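Local coordinates for protein putative beta-glucosidase (Bifidobacterium adolescentis, PDB 5WAB) that acts as a glycoside hydrolase of family 3 with beta-glucosidase activity, hydrolysing the bond to a terminal beta-linked sugar, at residues G451-V456 against L494-P499; N115-R120 against M500-D505; S315-K320 against E468-G473; G109-R114 against F122-E127. All coordinates share one frame; numbering follows the deposited sequence.

Contacts 1 and 2, whose centres are about 8 Å apart, meet where the two larger domains of the enzyme come together. Pro-116 O of contact 2 lies 2.8 Å from Ser-452 OG of contact 1. Contact 4 belongs to the barrel domain, and its Glu-127 OE1 lies 2.7 Å from Thr-497 N of contact 1. Contact 3 lies in the C-terminal domain, about 10 Å from contact 1 between centres, and its Trp-470 packs on Ser-452 and Gln-496. Contacts 2 and 3 do not touch. Arg-120 NH2 of contact 2 is hydrogen-bonded to a glycerol, and the Glu-123 side chain is about 5 Å from one, probably from the crystallisation liquor but perhaps marking a pocket.

Contact 1 (G451-V456 against L494-P499); sequences GSVVSV and LAQTIP
The packing is tightest where Val-453 meets the side chain of Gln-496. Val-453 CG2, anti to its own carbonyl carbon, crosses obliquely onto the amide and comes to 3.4 Å from Gln-496 CD. Its other branch, CG1, points to the proline ring, with Pro-499 CD 4.0 Å away. Val-453 CG1 also touches Ile-498 CG2 at 4.2 Å. The Gln-496 chain is extended beyond CG and sets the amide beside Ser-452. Its NE2 donates to Ser-452 OG over 3.2 Å, with the partner near the amide plane. That hydroxyl is hydrogen-bonded in turn to Pro-116 O. The loop 451-456 follows strand 444-449 of the mixed sheet in the family 3 C-terminal domain, and 494-499 runs into the short strand 498-499. Thr-497 N is hydrogen-bonded to Glu-127 OE1 of the barrel domain, so the pairing sits close to the domain boundary. An alanine in place of Gln-496 would remove the amide, and would probably leave Val-453 CG2 less well packed and Ser-452 OG and the first water less firmly held. The ends of the contact are looser, and water joins them although the region is buried. One water lies 2.9 Å from Gln-496 OE1 and 3.1 Å from Gly-451 O. A second accepts from Val-456 N and donates to Pro-499 O, at 3.0 Å from each of these two atoms.

Contact 2 (N115-R120 against M500-D505); sequences NPLGGR and MNINDD
Ile-502 is the main side chain of this contact. Its CG1 is anti to the backbone N, and CD1 ends over the turn that starts at Asn-115. Ile-502 CD1 lies 3.7 Å from Asn-115 OD1 and 3.8 Å from Pro-116 CG. Ile-502 CG1 meets Leu-117 CD1 at 4.1 Å, crossing it obliquely. The Asn-115 side chain crosses that of Ile-502 at about a right angle. Beside this patch, Asp-505 and Pro-116 meet tip to tip, with Asp-505 OD2 3.5 Å from Pro-116 CD.

The next layer holds these groups in place. Asn-115 OD1 accepts from Leu-117 N at 2.8 Å in an Asx turn. Gly-118 N donates to Asn-115 O at 3.0 Å and closes a type I beta turn. On the other side, Asn-501 OD1 forms a second Asx turn by accepting from Asn-503 N at 2.8 Å. This turn leads the chain into the 3-10 segment 502-504 that carries Ile-502. Ser-507 OG lies between the two sides, hydrogen-bonded to both Asn-115 ND2 and Asp-505 OD1. Farther out, Gly-119 N is hydrogen-bonded to Asp-420 OD1.

The segment 115-120 belongs to the barrel domain and 500-505 to the C-terminal domain, so the contact spans a domain boundary. No hydrogen bond runs directly between the two segments. Their direct fit is therefore mainly van der Waals packing between turns that each hold their own shape, with Ser-507 as a polar bridge, and the carboxylate of Asp-505 probably adds a weak electrostatic attraction to the ring hydrogens of Pro-116.

Contact 3 (S315-K320 against E468-G473); sequences SMVLLK and ESWLLG
The side chain of Glu-468 can be followed from its root to its carboxylate. CB lies 3.6 Å from Val-317 O and touches Leu-319 CD1, which runs alongside and points the same way. CG is anti to the backbone N, chi1 168°. It sits 3.4 Å above the plane of the Trp-470 ring, toward the rim of one face. The chain then bends, chi2 59°, and turns the carboxylate away from 315-320, toward the backbone of Trp-470. Glu-468 OE1 accepts from Trp-470 N at 2.8 Å and is met from above the carboxylate plane. OE2 is hydrogen-bonded to Asn-450 ND2.

The backbone of Glu-468 forms an antiparallel hydrogen-bonded pair with Val-317. Val-317 N donates to Glu-468 O over 2.8 Å, almost straight at 172°, and Glu-468 N returns a bond to Val-317 O. This pair adds strand 317-321 to strand 465-468 at an edge of the mixed sheet of the family 3 C-terminal domain, where the neighbouring strands inside are parallel. Just beyond, Leu-319 and Lys-320 both face Ile-466 in a classic beta bulge.

Past the strand end, Trp-470 turns an edge of its ring to the first segment. Ser-315 O lies in the plane of its ring at the edge, 3.2 Å from Trp-470 CD1. Val-317 CG2 reaches the same edge, 4.0 Å from Trp-470 NE1. Toward helix 476-484, Met-316 crosses Leu-472 at about a right angle, with Met-316 CG 3.9 Å from Leu-472 CD2. Both side chains also touch Leu-480 of that helix.

Contact 4 (G109-R114 against F122-E127); sequences GVNIKR and FEYWSE
Lys-113 NZ is gripped by three acceptors. It donates to Tyr-124 O at 2.9 Å, to Cys-121 O, and to a water at 3.2 Å from NZ that also donates to Trp-125 O. The bond to Tyr-124 O comes from well above the carbonyl plane, 69° out of it. The lysine chain is extended beyond CG and runs along the second segment, with Lys-113 CG 3.5 Å from Ser-126 O. Lys-113 N also donates to Ser-126 O, at 3.2 Å and nearly straight. The positive charge is thus met by carbonyls and water, which would probably help it stay ionised in this buried place. Asn-111 lies alongside Tyr-124 and puts its CB over one ring face, 3.7 Å from the ring centroid, in a CH-pi contact. Its amide plane stands 71° from the ring, and its ND2 is hydrogen-bonded to His-154 O. An alanine at Tyr-124 would remove the ring, which would probably loosen the packing round Asn-111 and Gly-109. A water joins the backbones, donating to Asn-111 O and accepting from Trp-125 N. Gly-109 O meets the edge of the indole, 2.9 Å from Trp-125 CD1. Both segments belong to one long loop between strand 102-106 and helix 129-144, a beta-to-alpha connection of the TIM-barrel-type catalytic domain of family 3 glycosidases.

Contact 1 (G451-V456 against L494-P499)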
loop_
_atom_site.group_PDB
_atom_site.type_symbol
_atom_site.label_atom_id
_atom_site.label_comp_id
_atom_site.label_asym_id
_atom_site.label_seq_id
_atom_site.Cartn_x
_atom_site.Cartn_y
_atom_site.Cartn_z
ATOM N N GLY A 451 -0.141 -13.071 1.234
ATOM C CA GLY A 451 0.116 -11.781 0.620
ATOM C C GLY A 451 -1.100 -10.895 0.471
ATOM O O GLY A 451 -0.952 -9.673 0.384
ATOM N N SER A 452 -2.298 -11.475 0.440
ATOM C CA SER A 452 -3.525 -10.695 0.359
ATOM C C SER A 452 -4.603 -11.400 1.172
ATOM O O SER A 452 -4.382 -12.484 1.720
ATOM C CB SER A 452 -3.959 -10.483 -1.094
ATOM O OG SER A 452 -5.001 -9.523 -1.161
ATOM N N VAL A 453 -5.778 -10.766 1.249
ATOM C CA VAL A 453 -6.833 -11.208 2.158
ATOM C C VAL A 453 -7.163 -12.670 1.921
ATOM O O VAL A 453 -7.403 -13.093 0.786
ATOM C CB VAL A 453 -8.089 -10.334 1.988
ATOM C CG1 VAL A 453 -9.280 -11.002 2.620
ATOM C CG2 VAL A 453 -7.883 -8.984 2.629
ATOM N N VAL A 454 -7.185 -13.445 3.001
ATOM C CA VAL A 454 -7.754 -14.783 2.981
ATOM C C VAL A 454 -9.016 -14.766 3.834
ATOM O O VAL A 454 -9.161 -13.952 4.753
ATOM C CB VAL A 454 -6.764 -15.859 3.476
ATOM C CG1 VAL A 454 -5.512 -15.873 2.607
ATOM C CG2 VAL A 454 -6.419 -15.648 4.947
ATOM N N SER A 455 -9.948 -15.654 3.504
ATOM C CA SER A 455 -11.148 -15.808 4.310
ATOM C C SER A 455 -10.800 -16.436 5.654
ATOM O O SER A 455 -9.924 -17.301 5.750
ATOM C CB SER A 455 -12.161 -16.674 3.574
ATOM O OG SER A 455 -11.539 -17.865 3.121
ATOM N N VAL A 456 -11.491 -15.991 6.701
ATOM C CA VAL A 456 -11.229 -16.439 8.059
ATOM C C VAL A 456 -12.455 -17.084 8.694
ATOM O O VAL A 456 -12.350 -18.147 9.317
ATOM C CB VAL A 456 -10.709 -15.279 8.934
ATOM C CG1 VAL A 456 -10.450 -15.760 10.351
ATOM C CG2 VAL A 456 -9.446 -14.672 8.331
ATOM N N LEU A 494 -6.266 -3.381 10.205
ATOM C CA LEU A 494 -6.458 -3.818 8.829
ATOM C C LEU A 494 -6.397 -2.631 7.876
ATOM O O LEU A 494 -7.118 -1.643 8.043
ATOM C CB LEU A 494 -7.801 -4.537 8.682
ATOM C CG LEU A 494 -7.909 -5.956 9.236
ATOM C CD1 LEU A 494 -9.293 -6.513 8.972
ATOM C CD2 LEU A 494 -6.847 -6.853 8.628
ATOM N N ALA A 495 -5.507 -2.729 6.890
ATOM C CA ALA A 495 -5.475 -1.829 5.747
ATOM C C ALA A 495 -6.337 -2.344 4.601
ATOM O O ALA A 495 -6.368 -1.730 3.526
ATOM C CB ALA A 495 -4.035 -1.631 5.271
ATOM N N GLN A 496 -7.041 -3.451 4.830
ATOM C CA GLN A 496 -7.843 -4.150 3.841
ATOM C C GLN A 496 -9.056 -4.725 4.556
ATOM O O GLN A 496 -8.940 -5.220 5.682
ATOM C CB GLN A 496 -7.017 -5.267 3.189
ATOM C CG GLN A 496 -7.281 -5.546 1.719
ATOM C CD GLN A 496 -6.226 -6.473 1.114
ATOM O OE1 GLN A 496 -5.230 -6.808 1.758
ATOM N NE2 GLN A 496 -6.450 -6.899 -0.124
ATOM N N THR A 497 -10.216 -4.653 3.910
ATOM C CA THR A 497 -11.418 -5.276 4.447
ATOM C C THR A 497 -11.350 -6.788 4.269
ATOM O O THR A 497 -10.964 -7.280 3.205
ATOM C CB THR A 497 -12.663 -4.734 3.748
ATOM O OG1 THR A 497 -12.810 -3.338 4.036
ATOM C CG2 THR A 497 -13.915 -5.491 4.204
ATOM N N ILE A 498 -11.733 -7.528 5.308
ATOM C CA ILE A 498 -11.896 -8.976 5.184
ATOM C C ILE A 498 -13.379 -9.291 5.031
ATOM O O ILE A 498 -14.125 -9.253 6.021
ATOM C CB ILE A 498 -11.310 -9.723 6.387
ATOM C CG1 ILE A 498 -9.838 -9.376 6.572
ATOM C CG2 ILE A 498 -11.474 -11.220 6.186
ATOM C CD1 ILE A 498 -9.180 -10.149 7.704
ATOM N N PRO A 499 -13.848 -9.629 3.836
ATOM C CA PRO A 499 -15.287 -9.816 3.629
ATOM C C PRO A 499 -15.733 -11.216 4.030
ATOM O O PRO A 499 -14.928 -12.122 4.243
ATOM C CB PRO A 499 -15.447 -9.595 2.124
ATOM C CG PRO A 499 -14.148 -10.090 1.560
ATOM C CD PRO A 499 -13.086 -9.756 2.581
HETATM O O HOH W 1 -2.784 -7.198 0.271
HETATM O O HOH W 2 -13.901 -14.532 5.802
#

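Contact 2 (N115-R120 against M500-D505)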
loop_
_atom_site.group_PDB
_atom_site.type_symbol
_atom_site.label_atom_id
_atom_site.label_comp_id
_atom_site.label_asym_id
_atom_site.label_seq_id
_atom_site.Cartn_x
_atom_site.Cartn_y
_atom_site.Cartn_z
ATOM N N ASN A 115 -9.851 -5.016 -5.704
ATOM C CA ASN A 115 -10.346 -6.342 -5.394
ATOM C C ASN A 115 -9.221 -7.134 -4.735
ATOM O O ASN A 115 -8.092 -7.157 -5.257
ATOM C CB ASN A 115 -10.836 -7.040 -6.660
ATOM C CG ASN A 115 -11.462 -8.381 -6.376
ATOM O OD1 ASN A 115 -10.793 -9.308 -5.925
ATOM N ND2 ASN A 115 -12.756 -8.492 -6.637
ATOM N N PRO A 116 -9.482 -7.797 -3.604
ATOM C CA PRO A 116 -8.401 -8.487 -2.883
ATOM C C PRO A 116 -7.788 -9.640 -3.653
ATOM O O PRO A 116 -6.745 -10.148 -3.228
ATOM C CB PRO A 116 -9.093 -8.979 -1.604
ATOM C CG PRO A 116 -10.524 -9.092 -1.975
ATOM C CD PRO A 116 -10.792 -7.992 -2.959
ATOM N N LEU A 117 -8.400 -10.075 -4.755
ATOM C CA LEU A 117 -7.831 -11.125 -5.591
ATOM C C LEU A 117 -6.688 -10.630 -6.464
ATOM O O LEU A 117 -6.049 -11.447 -7.136
ATOM C CB LEU A 117 -8.908 -11.741 -6.483
ATOM C CG LEU A 117 -10.041 -12.513 -5.811
ATOM C CD1 LEU A 117 -11.001 -13.004 -6.878
ATOM C CD2 LEU A 117 -9.513 -13.677 -4.975
ATOM N N GLY A 118 -6.434 -9.324 -6.492
ATOM C CA GLY A 118 -5.366 -8.771 -7.303
ATOM C C GLY A 118 -4.009 -9.378 -7.005
ATOM O O GLY A 118 -3.580 -9.416 -5.851
ATOM N N GLY A 119 -3.322 -9.846 -8.047
ATOM C CA GLY A 119 -2.088 -10.589 -7.853
ATOM C C GLY A 119 -0.973 -9.800 -7.189
ATOM O O GLY A 119 -0.102 -10.385 -6.543
ATOM N N ARG A 120 -0.971 -8.471 -7.341
ATOM C CA ARG A 120 0.076 -7.628 -6.770
ATOM C C ARG A 120 -0.318 -6.987 -5.440
ATOM O O ARG A 120 0.397 -6.097 -4.968
ATOM C CB ARG A 120 0.450 -6.511 -7.750
ATOM C CG ARG A 120 1.043 -6.957 -9.067
ATOM C CD ARG A 120 2.447 -7.517 -8.950
ATOM N NE ARG A 120 3.471 -6.501 -8.711
ATOM C CZ ARG A 120 3.890 -5.622 -9.620
ATOM N NH1 ARG A 120 3.364 -5.608 -10.842
ATOM N NH2 ARG A 120 4.843 -4.752 -9.306
ATOM N N MET A 500 -17.056 -11.375 4.134
ATOM C CA MET A 500 -17.610 -12.703 4.373
ATOM C C MET A 500 -17.484 -13.591 3.140
ATOM O O MET A 500 -17.451 -14.819 3.263
ATOM C CB MET A 500 -19.070 -12.602 4.813
ATOM C CG MET A 500 -19.273 -12.027 6.216
ATOM S SD MET A 500 -18.392 -12.943 7.498
ATOM C CE MET A 500 -19.269 -14.503 7.491
ATOM N N ASN A 501 -17.415 -12.991 1.954
ATOM C CA ASN A 501 -17.415 -13.706 0.686
ATOM C C ASN A 501 -16.989 -12.732 -0.403
ATOM O O ASN A 501 -17.393 -11.566 -0.381
ATOM C CB ASN A 501 -18.803 -14.292 0.380
ATOM C CG ASN A 501 -18.785 -15.279 -0.774
ATOM O OD1 ASN A 501 -18.269 -14.987 -1.853
ATOM N ND2 ASN A 501 -19.338 -16.465 -0.543
ATOM N N ILE A 502 -16.166 -13.205 -1.345
ATOM C CA ILE A 502 -15.704 -12.334 -2.429
ATOM C C ILE A 502 -16.875 -11.827 -3.260
ATOM O O ILE A 502 -16.795 -10.757 -3.875
ATOM C CB ILE A 502 -14.670 -13.061 -3.311
ATOM C CG1 ILE A 502 -14.033 -12.095 -4.319
ATOM C CG2 ILE A 502 -15.313 -14.235 -4.043
ATOM C CD1 ILE A 502 -13.334 -10.906 -3.692
ATOM N N ASN A 503 -17.983 -12.570 -3.286
ATOM C CA ASN A 503 -19.150 -12.132 -4.043
ATOM C C ASN A 503 -19.887 -10.979 -3.379
ATOM O O ASN A 503 -20.883 -10.505 -3.935
ATOM C CB ASN A 503 -20.103 -13.304 -4.266
ATOM C CG ASN A 503 -19.553 -14.314 -5.243
ATOM O OD1 ASN A 503 -18.594 -14.033 -5.961
ATOM N ND2 ASN A 503 -20.153 -15.492 -5.282
ATOM N N ASP A 504 -19.446 -10.532 -2.205
ATOM C CA ASP A 504 -19.984 -9.311 -1.623
ATOM C C ASP A 504 -19.309 -8.066 -2.180
ATOM O O ASP A 504 -19.893 -6.980 -2.116
ATOM C CB ASP A 504 -19.843 -9.343 -0.100
ATOM C CG ASP A 504 -20.594 -10.502 0.533
ATOM O OD1 ASP A 504 -21.587 -10.973 -0.062
ATOM O OD2 ASP A 504 -20.181 -10.946 1.625
ATOM N N ASP A 505 -18.099 -8.208 -2.717
ATOM C CA ASP A 505 -17.348 -7.069 -3.237
ATOM C C ASP A 505 -18.059 -6.478 -4.447
ATOM O O ASP A 505 -18.367 -7.208 -5.398
ATOM C CB ASP A 505 -15.932 -7.497 -3.626
ATOM C CG ASP A 505 -14.991 -6.318 -3.818
ATOM O OD1 ASP A 505 -15.321 -5.399 -4.598
ATOM O OD2 ASP A 505 -13.905 -6.326 -3.194
#

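Contact 3 (S315-K320 against E468-G473)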
loop_
_atom_site.group_PDB
_atom_site.type_symbol
_atom_site.label_atom_id
_atom_site.label_comp_id
_atom_site.label_asym_id
_atom_site.label_seq_id
_atom_site.Cartn_x
_atom_site.Cartn_y
_atom_site.Cartn_z
ATOM N N SER A 315 3.569 -5.310 11.557
ATOM C CA SER A 315 2.868 -5.780 10.375
ATOM C C SER A 315 1.802 -6.818 10.698
ATOM O O SER A 315 1.134 -7.299 9.779
ATOM C CB SER A 315 3.862 -6.359 9.371
ATOM O OG SER A 315 4.710 -5.339 8.874
ATOM N N MET A 316 1.620 -7.162 11.973
ATOM C CA MET A 316 0.665 -8.178 12.392
ATOM C C MET A 316 -0.610 -7.533 12.915
ATOM O O MET A 316 -0.560 -6.542 13.649
ATOM C CB MET A 316 1.257 -9.053 13.490
ATOM C CG MET A 316 2.682 -9.450 13.257
ATOM S SD MET A 316 3.259 -10.462 14.615
ATOM C CE MET A 316 5.018 -10.424 14.306
ATOM N N VAL A 317 -1.750 -8.117 12.553
ATOM C CA VAL A 317 -3.056 -7.711 13.063
ATOM C C VAL A 317 -3.633 -8.865 13.874
ATOM O O VAL A 317 -3.735 -9.992 13.373
ATOM C CB VAL A 317 -4.013 -7.311 11.931
ATOM C CG1 VAL A 317 -5.340 -6.839 12.507
ATOM C CG2 VAL A 317 -3.385 -6.251 11.051
ATOM N N LEU A 318 -3.988 -8.591 15.132
ATOM C CA LEU A 318 -4.670 -9.560 15.987
ATOM C C LEU A 318 -6.167 -9.502 15.708
ATOM O O LEU A 318 -6.828 -8.509 16.031
ATOM C CB LEU A 318 -4.380 -9.273 17.459
ATOM C CG LEU A 318 -4.935 -10.247 18.503
ATOM C CD1 LEU A 318 -4.586 -11.678 18.155
ATOM C CD2 LEU A 318 -4.418 -9.900 19.893
ATOM N N LEU A 319 -6.713 -10.570 15.126
ATOM C CA LEU A 319 -8.125 -10.564 14.761
ATOM C C LEU A 319 -9.020 -11.057 15.888
ATOM O O LEU A 319 -10.081 -10.474 16.127
ATOM C CB LEU A 319 -8.350 -11.420 13.514
ATOM C CG LEU A 319 -7.682 -10.912 12.240
ATOM C CD1 LEU A 319 -7.958 -11.855 11.084
ATOM C CD2 LEU A 319 -8.167 -9.503 11.932
ATOM N N LYS A 320 -8.619 -12.119 16.583
ATOM C CA LYS A 320 -9.437 -12.707 17.633
ATOM C C LYS A 320 -8.508 -13.213 18.725
ATOM O O LYS A 320 -7.358 -13.576 18.459
ATOM C CB LYS A 320 -10.336 -13.831 17.105
ATOM C CG LYS A 320 -9.864 -15.230 17.442
ATOM C CD LYS A 320 -10.857 -16.294 16.978
ATOM C CE LYS A 320 -12.131 -16.307 17.809
ATOM N NZ LYS A 320 -13.048 -17.410 17.382
ATOM N N GLU A 468 -3.169 -12.416 12.158
ATOM C CA GLU A 468 -2.914 -12.217 10.733
ATOM C C GLU A 468 -1.570 -11.509 10.585
ATOM O O GLU A 468 -1.456 -10.310 10.860
ATOM C CB GLU A 468 -4.049 -11.423 10.090
ATOM C CG GLU A 468 -3.771 -10.899 8.683
ATOM C CD GLU A 468 -3.443 -11.985 7.669
ATOM O OE1 GLU A 468 -2.291 -12.471 7.662
ATOM O OE2 GLU A 468 -4.333 -12.341 6.868
ATOM N N SER A 469 -0.549 -12.252 10.155
ATOM C CA SER A 469 0.809 -11.732 10.082
ATOM C C SER A 469 1.252 -11.411 8.662
ATOM O O SER A 469 2.410 -11.029 8.469
ATOM C CB SER A 469 1.794 -12.725 10.714
ATOM O OG SER A 469 1.783 -13.971 10.042
ATOM N N TRP A 470 0.363 -11.556 7.675
ATOM C CA TRP A 470 0.634 -11.232 6.278
ATOM C C TRP A 470 1.964 -11.798 5.798
ATOM O O TRP A 470 2.195 -13.009 5.868
ATOM C CB TRP A 470 0.615 -9.716 6.076
ATOM C CG TRP A 470 -0.671 -9.071 6.471
ATOM C CD1 TRP A 470 -0.894 -8.311 7.578
ATOM C CD2 TRP A 470 -1.915 -9.119 5.759
ATOM N NE1 TRP A 470 -2.199 -7.882 7.602
ATOM C CE2 TRP A 470 -2.846 -8.364 6.497
ATOM C CE3 TRP A 470 -2.331 -9.729 4.571
ATOM C CZ2 TRP A 470 -4.171 -8.202 6.090
ATOM C CZ3 TRP A 470 -3.642 -9.569 4.165
ATOM C CH2 TRP A 470 -4.549 -8.811 4.925
ATOM N N LEU A 471 2.835 -10.918 5.306
ATOM C CA LEU A 471 4.220 -11.244 4.992
ATOM C C LEU A 471 5.110 -10.311 5.799
ATOM O O LEU A 471 4.956 -9.088 5.732
ATOM C CB LEU A 471 4.508 -11.110 3.489
ATOM C CG LEU A 471 3.739 -12.047 2.546
ATOM C CD1 LEU A 471 4.073 -11.764 1.083
ATOM C CD2 LEU A 471 4.014 -13.505 2.881
ATOM N N LEU A 472 6.041 -10.890 6.557
ATOM C CA LEU A 472 6.779 -10.158 7.578
ATOM C C LEU A 472 8.205 -9.802 7.180
ATOM O O LEU A 472 8.854 -9.040 7.903
ATOM C CB LEU A 472 6.807 -10.969 8.878
ATOM C CG LEU A 472 5.453 -11.210 9.548
ATOM C CD1 LEU A 472 5.595 -12.206 10.681
ATOM C CD2 LEU A 472 4.872 -9.905 10.062
ATOM N N GLY A 473 8.713 -10.329 6.074
ATOM C CA GLY A 473 10.092 -10.088 5.703
ATOM C C GLY A 473 11.045 -11.014 6.436
ATOM O O GLY A 473 10.653 -11.997 7.067
#

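Contact 4 (G109-R114 against F122-E127)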
loop_
_atom_site.group_PDB
_atom_site.type_symbol
_atom_site.label_atom_id
_atom_site.label_comp_id
_atom_site.label_asym_id
_atom_site.label_seq_id
_atom_site.Cartn_x
_atom_site.Cartn_y
_atom_site.Cartn_z
ATOM N N GLY A 109 4.895 0.782 -4.531
ATOM C CA GLY A 109 3.682 0.662 -5.317
ATOM C C GLY A 109 2.491 1.061 -4.466
ATOM O O GLY A 109 2.363 0.622 -3.323
ATOM N N VAL A 110 1.651 1.938 -5.015
ATOM C CA VAL A 110 0.547 2.514 -4.256
ATOM C C VAL A 110 -0.797 2.288 -4.950
ATOM O O VAL A 110 -1.770 2.968 -4.645
ATOM C CB VAL A 110 0.779 4.013 -3.966
ATOM C CG1 VAL A 110 2.014 4.205 -3.129
ATOM C CG2 VAL A 110 0.890 4.821 -5.253
ATOM N N ASN A 111 -0.872 1.330 -5.873
ATOM C CA ASN A 111 -2.136 1.061 -6.547
ATOM C C ASN A 111 -3.203 0.620 -5.552
ATOM O O ASN A 111 -2.929 -0.108 -4.594
ATOM C CB ASN A 111 -1.964 -0.004 -7.626
ATOM C CG ASN A 111 -1.047 0.436 -8.745
ATOM O OD1 ASN A 111 0.039 -0.109 -8.922
ATOM N ND2 ASN A 111 -1.480 1.429 -9.505
ATOM N N ILE A 112 -4.425 1.100 -5.773
ATOM C CA ILE A 112 -5.548 0.754 -4.915
ATOM C C ILE A 112 -5.870 -0.725 -5.063
ATOM O O ILE A 112 -5.911 -1.262 -6.178
ATOM C CB ILE A 112 -6.763 1.627 -5.261
ATOM C CG1 ILE A 112 -6.462 3.093 -4.948
ATOM C CG2 ILE A 112 -8.000 1.151 -4.526
ATOM C CD1 ILE A 112 -6.088 3.340 -3.501
ATOM N N LYS A 113 -6.084 -1.398 -3.932
ATOM C CA LYS A 113 -6.553 -2.783 -3.924
ATOM C C LYS A 113 -8.060 -2.755 -4.151
ATOM O O LYS A 113 -8.868 -2.820 -3.223
ATOM C CB LYS A 113 -6.176 -3.469 -2.621
ATOM C CG LYS A 113 -4.695 -3.399 -2.358
ATOM C CD LYS A 113 -4.262 -4.148 -1.120
ATOM C CE LYS A 113 -2.799 -3.830 -0.849
ATOM N NZ LYS A 113 -2.192 -4.559 0.296
ATOM N N ARG A 114 -8.434 -2.599 -5.424
ATOM C CA ARG A 114 -9.843 -2.592 -5.799
ATOM C C ARG A 114 -10.512 -3.899 -5.411
ATOM O O ARG A 114 -11.610 -3.906 -4.844
ATOM C CB ARG A 114 -9.979 -2.339 -7.297
ATOM C CG ARG A 114 -11.346 -2.652 -7.880
ATOM C CD ARG A 114 -11.355 -2.306 -9.362
ATOM N NE ARG A 114 -12.671 -2.432 -9.976
ATOM C CZ ARG A 114 -12.992 -3.381 -10.848
ATOM N NH1 ARG A 114 -12.086 -4.274 -11.213
ATOM N NH2 ARG A 114 -14.215 -3.432 -11.362
ATOM N N PHE A 122 0.108 -7.908 -2.507
ATOM C CA PHE A 122 1.131 -8.054 -1.477
ATOM C C PHE A 122 2.124 -6.899 -1.497
ATOM O O PHE A 122 2.732 -6.596 -0.459
ATOM C CB PHE A 122 1.869 -9.388 -1.645
ATOM C CG PHE A 122 2.907 -9.372 -2.723
ATOM C CD1 PHE A 122 2.541 -9.508 -4.047
ATOM C CD2 PHE A 122 4.247 -9.245 -2.414
ATOM C CE1 PHE A 122 3.490 -9.502 -5.045
ATOM C CE2 PHE A 122 5.201 -9.237 -3.407
ATOM C CZ PHE A 122 4.821 -9.364 -4.722
ATOM N N GLU A 123 2.269 -6.237 -2.651
ATOM C CA GLU A 123 3.226 -5.165 -2.883
ATOM C C GLU A 123 2.598 -3.780 -2.765
ATOM O O GLU A 123 3.315 -2.779 -2.859
ATOM C CB GLU A 123 3.821 -5.356 -4.288
ATOM C CG GLU A 123 5.099 -4.622 -4.650
ATOM C CD GLU A 123 5.634 -5.103 -5.998
ATOM O OE1 GLU A 123 5.166 -6.161 -6.461
ATOM O OE2 GLU A 123 6.492 -4.429 -6.608
ATOM N N TYR A 124 1.285 -3.700 -2.536
ATOM C CA TYR A 124 0.565 -2.439 -2.378
ATOM C C TYR A 124 0.124 -2.259 -0.927
ATOM O O TYR A 124 0.311 -3.136 -0.084
ATOM C CB TYR A 124 -0.632 -2.370 -3.333
ATOM C CG TYR A 124 -0.269 -2.569 -4.790
ATOM C CD1 TYR A 124 0.984 -2.215 -5.265
ATOM C CD2 TYR A 124 -1.181 -3.116 -5.686
ATOM C CE1 TYR A 124 1.320 -2.400 -6.583
ATOM C CE2 TYR A 124 -0.853 -3.303 -7.009
ATOM C CZ TYR A 124 0.397 -2.942 -7.449
ATOM O OH TYR A 124 0.728 -3.124 -8.761
ATOM N N TRP A 125 -0.497 -1.112 -0.643
ATOM C CA TRP A 125 -0.699 -0.682 0.737
ATOM C C TRP A 125 -2.136 -0.831 1.240
ATOM O O TRP A 125 -2.345 -1.406 2.310
ATOM C CB TRP A 125 -0.213 0.763 0.893
ATOM C CG TRP A 125 1.280 0.859 0.748
ATOM C CD1 TRP A 125 1.983 0.903 -0.419
ATOM C CD2 TRP A 125 2.254 0.927 1.800
ATOM N NE1 TRP A 125 3.327 0.984 -0.165
ATOM C CE2 TRP A 125 3.523 1.003 1.190
ATOM C CE3 TRP A 125 2.177 0.932 3.194
ATOM C CZ2 TRP A 125 4.702 1.084 1.927
ATOM C CZ3 TRP A 125 3.353 1.008 3.926
ATOM C CH2 TRP A 125 4.597 1.084 3.293
ATOM N N SER A 126 -3.137 -0.326 0.524
ATOM C CA SER A 126 -4.480 -0.331 1.096
ATOM C C SER A 126 -5.528 -0.312 -0.007
ATOM O O SER A 126 -5.225 -0.110 -1.185
ATOM C CB SER A 126 -4.691 0.858 2.045
ATOM O OG SER A 126 -6.028 0.925 2.512
ATOM N N GLU A 127 -6.774 -0.545 0.403
ATOM C CA GLU A 127 -7.937 -0.272 -0.428
ATOM C C GLU A 127 -8.374 1.180 -0.336
ATOM O O GLU A 127 -9.240 1.601 -1.110
ATOM C CB GLU A 127 -9.109 -1.163 -0.006
ATOM C CG GLU A 127 -9.729 -0.756 1.333
ATOM C CD GLU A 127 -10.690 -1.789 1.901
ATOM O OE1 GLU A 127 -10.415 -3.000 1.779
ATOM O OE2 GLU A 127 -11.732 -1.387 2.458
HETATM O O HOH W 3 -2.113 0.932 -2.026
HETATM O O HOH W 4 -3.640 -3.954 3.056
#